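Local coordinates for oligopeptide ABC transporter, periplasmic oligopeptide-binding protein, putative (PDB 5IPW) that probably binds oligopeptides in the periplasm of Thermotoga maritima and delivers them to an ABC transporter for uptake, at residues A[71-76]-A[228-233]. Numbering follows the deposited sequence.
Sequences SDRWGI and NDFLEN
R73 and L231 have the nearest CA atoms across the contact, 7.0 Å apart, where the first turn of helix 73-80 faces a turn in the loop between helix 220-227 and strand 242-244. R73 carries most of the contact. Its CG lies anti to the backbone N (chi1 172°), the chain bends at chi3, and the guanidinium grips the D229 carboxylate end-on with two nitrogens. R73 NH1 donates to D229 OD1 over 2.9 Å, nearly straight and within the guanidinium plane but from above the carboxylate plane; R73 NH2 reaches D229 OD2 at 3.0 Å on its syn side, through a more bent bond. The two planes are 52° apart, so this pairing is twisted rather than flat. D229 OD1 also accepts from the backbone N atoms of L231 and E232, forming an Asx turn and the wider Asx motif; three donors thus converge on one oxygen. An alanine in place of D229 would probably leave the R73 guanidinium without its anionic mate and the two backbone N-H groups of the turn without their side-chain acceptor. L231 CD2 sits over the centre of one guanidinium face, 3.6 Å from R73 CZ, while F230 lies beside the arginine with its ring plane steeply inclined to the guanidinium, its CZ 3.7 Å from R73 CG. One helical turn on, I76 adds apolar contacts: I76 CG1 meets L231 CD1 at 4.0 Å, and I76 CG2 comes up to the edge of the F230 ring at CE1. W67 of strand 62-67 touches both I76 and L231, joining this packing to the mixed sheet that also contains strand 242-244. The E232 carboxylate lies near R73 NH2, beyond salt-bridge distance, and may add to the negative field around the guanidinium.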
ATOM      1  N   SER A  71     -11.212  16.740  -6.262  1.00 54.32           N
ATOM      2  CA  SER A  71     -10.146  15.982  -6.911  1.00 53.81           C
ATOM      3  C   SER A  71      -9.314  15.161  -5.929  1.00 52.90           C
ATOM      4  O   SER A  71      -8.842  14.076  -6.249  1.00 52.22           O
ATOM      5  CB  SER A  71      -9.220  16.967  -7.626  1.00 55.67           C
ATOM      6  OG  SER A  71      -8.000  16.353  -7.985  1.00 61.44           O
ATOM      7  N   ASP A  72      -9.133  15.701  -4.731  1.00 53.55           N
ATOM      8  CA  ASP A  72      -8.291  15.102  -3.699  1.00 52.79           C
ATOM      9  C   ASP A  72      -9.091  14.137  -2.809  1.00 51.88           C
ATOM     10  O   ASP A  72      -8.871  14.061  -1.608  1.00 49.40           O
ATOM     11  CB  ASP A  72      -7.699  16.244  -2.856  1.00 51.42           C
ATOM     12  CG  ASP A  72      -6.300  15.963  -2.369  1.00 49.05           C
ATOM     13  OD1 ASP A  72      -5.758  14.857  -2.602  1.00 47.90           O
ATOM     14  OD2 ASP A  72      -5.740  16.888  -1.747  1.00 47.09           O
ATOM     15  N   ARG A  73     -10.001  13.390  -3.429  1.00 54.35           N
ATOM     16  CA  ARG A  73     -10.960  12.519  -2.743  1.00 51.97           C
ATOM     17  C   ARG A  73     -10.287  11.528  -1.789  1.00 49.18           C
ATOM     18  O   ARG A  73     -10.669  11.424  -0.622  1.00 45.49           O
ATOM     19  CB  ARG A  73     -11.783  11.765  -3.804  1.00 51.38           C
ATOM     20  CG  ARG A  73     -12.713  10.672  -3.296  1.00 52.80           C
ATOM     21  CD  ARG A  73     -13.467  10.022  -4.450  1.00 51.55           C
ATOM     22  NE  ARG A  73     -14.442  10.934  -5.040  1.00 50.59           N
ATOM     23  CZ  ARG A  73     -15.688  11.117  -4.600  1.00 52.94           C
ATOM     24  NH1 ARG A  73     -16.156  10.447  -3.554  1.00 57.02           N
ATOM     25  NH2 ARG A  73     -16.486  11.979  -5.217  1.00 52.12           N
ATOM     26  N   TRP A  74      -9.273  10.831  -2.287  1.00 49.16           N
ATOM     27  CA  TRP A  74      -8.699   9.681  -1.577  1.00 51.68           C
ATOM     28  C   TRP A  74      -7.865  10.036  -0.357  1.00 49.74           C
ATOM     29  O   TRP A  74      -7.579   9.173   0.467  1.00 52.45           O
ATOM     30  CB  TRP A  74      -7.891   8.818  -2.533  1.00 52.94           C
ATOM     31  CG  TRP A  74      -8.741   8.338  -3.635  1.00 58.06           C
ATOM     32  CD1 TRP A  74      -8.700   8.746  -4.929  1.00 61.16           C
ATOM     33  CD2 TRP A  74      -9.818   7.400  -3.540  1.00 61.21           C
ATOM     34  NE1 TRP A  74      -9.666   8.102  -5.659  1.00 63.01           N
ATOM     35  CE2 TRP A  74     -10.369   7.270  -4.830  1.00 62.74           C
ATOM     36  CE3 TRP A  74     -10.359   6.643  -2.493  1.00 61.18           C
ATOM     37  CZ2 TRP A  74     -11.435   6.413  -5.105  1.00 63.15           C
ATOM     38  CZ3 TRP A  74     -11.421   5.793  -2.766  1.00 61.01           C
ATOM     39  CH2 TRP A  74     -11.947   5.685  -4.063  1.00 61.88           C
ATOM     40  N   GLY A  75      -7.475  11.296  -0.244  1.00 46.36           N
ATOM     41  CA  GLY A  75      -6.840  11.781   0.965  1.00 46.06           C
ATOM     42  C   GLY A  75      -7.802  11.784   2.131  1.00 43.26           C
ATOM     43  O   GLY A  75      -7.418  11.486   3.259  1.00 43.46           O
ATOM     44  N   ILE A  76      -9.053  12.135   1.858  1.00 40.97           N
ATOM     45  CA  ILE A  76     -10.091  12.106   2.875  1.00 41.16           C
ATOM     46  C   ILE A  76     -10.417  10.652   3.177  1.00 39.62           C
ATOM     47  O   ILE A  76     -10.453  10.258   4.328  1.00 37.60           O
ATOM     48  CB  ILE A  76     -11.383  12.807   2.417  1.00 41.82           C
ATOM     49  CG1 ILE A  76     -11.116  14.261   1.998  1.00 42.81           C
ATOM     50  CG2 ILE A  76     -12.441  12.755   3.509  1.00 42.15           C
ATOM     51  CD1 ILE A  76     -10.574  15.159   3.086  1.00 43.41           C
ATOM     52  N   ASN A 228     -24.491   7.384  -2.831  1.00 41.38           N
ATOM     53  CA  ASN A 228     -23.513   6.535  -2.162  1.00 42.01           C
ATOM     54  C   ASN A 228     -22.115   7.146  -2.228  1.00 42.82           C
ATOM     55  O   ASN A 228     -21.127   6.424  -2.184  1.00 42.93           O
ATOM     56  CB  ASN A 228     -23.518   5.123  -2.770  1.00 40.54           C
ATOM     57  CG  ASN A 228     -22.762   4.111  -1.916  1.00 40.96           C
ATOM     58  OD1 ASN A 228     -22.768   4.187  -0.682  1.00 40.77           O
ATOM     59  ND2 ASN A 228     -22.105   3.157  -2.568  1.00 39.84           N
ATOM     60  N   ASP A 229     -22.045   8.474  -2.319  1.00 45.17           N
ATOM     61  CA  ASP A 229     -20.782   9.205  -2.411  1.00 47.40           C
ATOM     62  C   ASP A 229     -20.390   9.703  -1.023  1.00 45.91           C
ATOM     63  O   ASP A 229     -20.987  10.653  -0.510  1.00 45.34           O
ATOM     64  CB  ASP A 229     -20.947  10.393  -3.372  1.00 50.40           C
ATOM     65  CG  ASP A 229     -19.635  11.083  -3.692  1.00 52.28           C
ATOM     66  OD1 ASP A 229     -18.815  11.293  -2.778  1.00 54.11           O
ATOM     67  OD2 ASP A 229     -19.421  11.439  -4.866  1.00 55.94           O
ATOM     68  N   PHE A 230     -19.373   9.076  -0.430  1.00 44.52           N
ATOM     69  CA  PHE A 230     -18.950   9.400   0.938  1.00 45.12           C
ATOM     70  C   PHE A 230     -18.434  10.830   1.104  1.00 44.62           C
ATOM     71  O   PHE A 230     -18.437  11.367   2.204  1.00 43.78           O
ATOM     72  CB  PHE A 230     -17.864   8.433   1.409  1.00 44.51           C
ATOM     73  CG  PHE A 230     -16.494   8.793   0.931  1.00 45.48           C
ATOM     74  CD1 PHE A 230     -15.686   9.644   1.682  1.00 44.68           C
ATOM     75  CD2 PHE A 230     -16.011   8.304  -0.274  1.00 44.81           C
ATOM     76  CE1 PHE A 230     -14.416   9.983   1.247  1.00 44.72           C
ATOM     77  CE2 PHE A 230     -14.742   8.645  -0.718  1.00 45.64           C
ATOM     78  CZ  PHE A 230     -13.944   9.487   0.042  1.00 45.98           C
ATOM     79  N   LEU A 231     -17.959  11.415   0.012  1.00 47.08           N
ATOM     80  CA  LEU A 231     -17.360  12.742   0.013  1.00 47.42           C
ATOM     81  C   LEU A 231     -18.421  13.814  -0.165  1.00 47.69           C
ATOM     82  O   LEU A 231     -18.438  14.801   0.559  1.00 47.31           O
ATOM     83  CB  LEU A 231     -16.341  12.821  -1.128  1.00 49.40           C
ATOM     84  CG  LEU A 231     -15.446  14.055  -1.284  1.00 49.37           C
ATOM     85  CD1 LEU A 231     -14.429  14.137  -0.156  1.00 49.95           C
ATOM     86  CD2 LEU A 231     -14.724  14.000  -2.620  1.00 48.60           C
ATOM     87  N   GLU A 232     -19.316  13.597  -1.125  1.00 52.01           N
ATOM     88  CA  GLU A 232     -20.300  14.605  -1.547  1.00 55.07           C
ATOM     89  C   GLU A 232     -21.576  14.578  -0.709  1.00 51.30           C
ATOM     90  O   GLU A 232     -22.138  15.631  -0.399  1.00 51.88           O
ATOM     91  CB  GLU A 232     -20.686  14.398  -3.022  1.00 59.88           C
ATOM     92  CG  GLU A 232     -19.532  14.417  -4.024  1.00 64.29           C
ATOM     93  CD  GLU A 232     -19.094  15.816  -4.433  1.00 68.62           C
ATOM     94  OE1 GLU A 232     -18.099  15.917  -5.191  1.00 69.58           O
ATOM     95  OE2 GLU A 232     -19.737  16.805  -4.009  1.00 70.53           O
ATOM     96  N   ASN A 233     -22.044  13.379  -0.355  1.00 47.43           N
ATOM     97  CA  ASN A 233     -23.360  13.235   0.268  1.00 44.51           C
ATOM     98  C   ASN A 233     -23.353  13.289   1.800  1.00 44.28           C
ATOM     99  O   ASN A 233     -23.173  12.287   2.486  1.00 45.17           O
ATOM    100  CB  ASN A 233     -24.049  11.965  -0.210  1.00 42.42           C
ATOM    101  CG  ASN A 233     -25.475  11.866   0.288  1.00 41.10           C
ATOM    102  OD1 ASN A 233     -26.027  12.838   0.801  1.00 37.77           O
ATOM    103  ND2 ASN A 233     -26.074  10.684   0.158  1.00 40.45           N
TER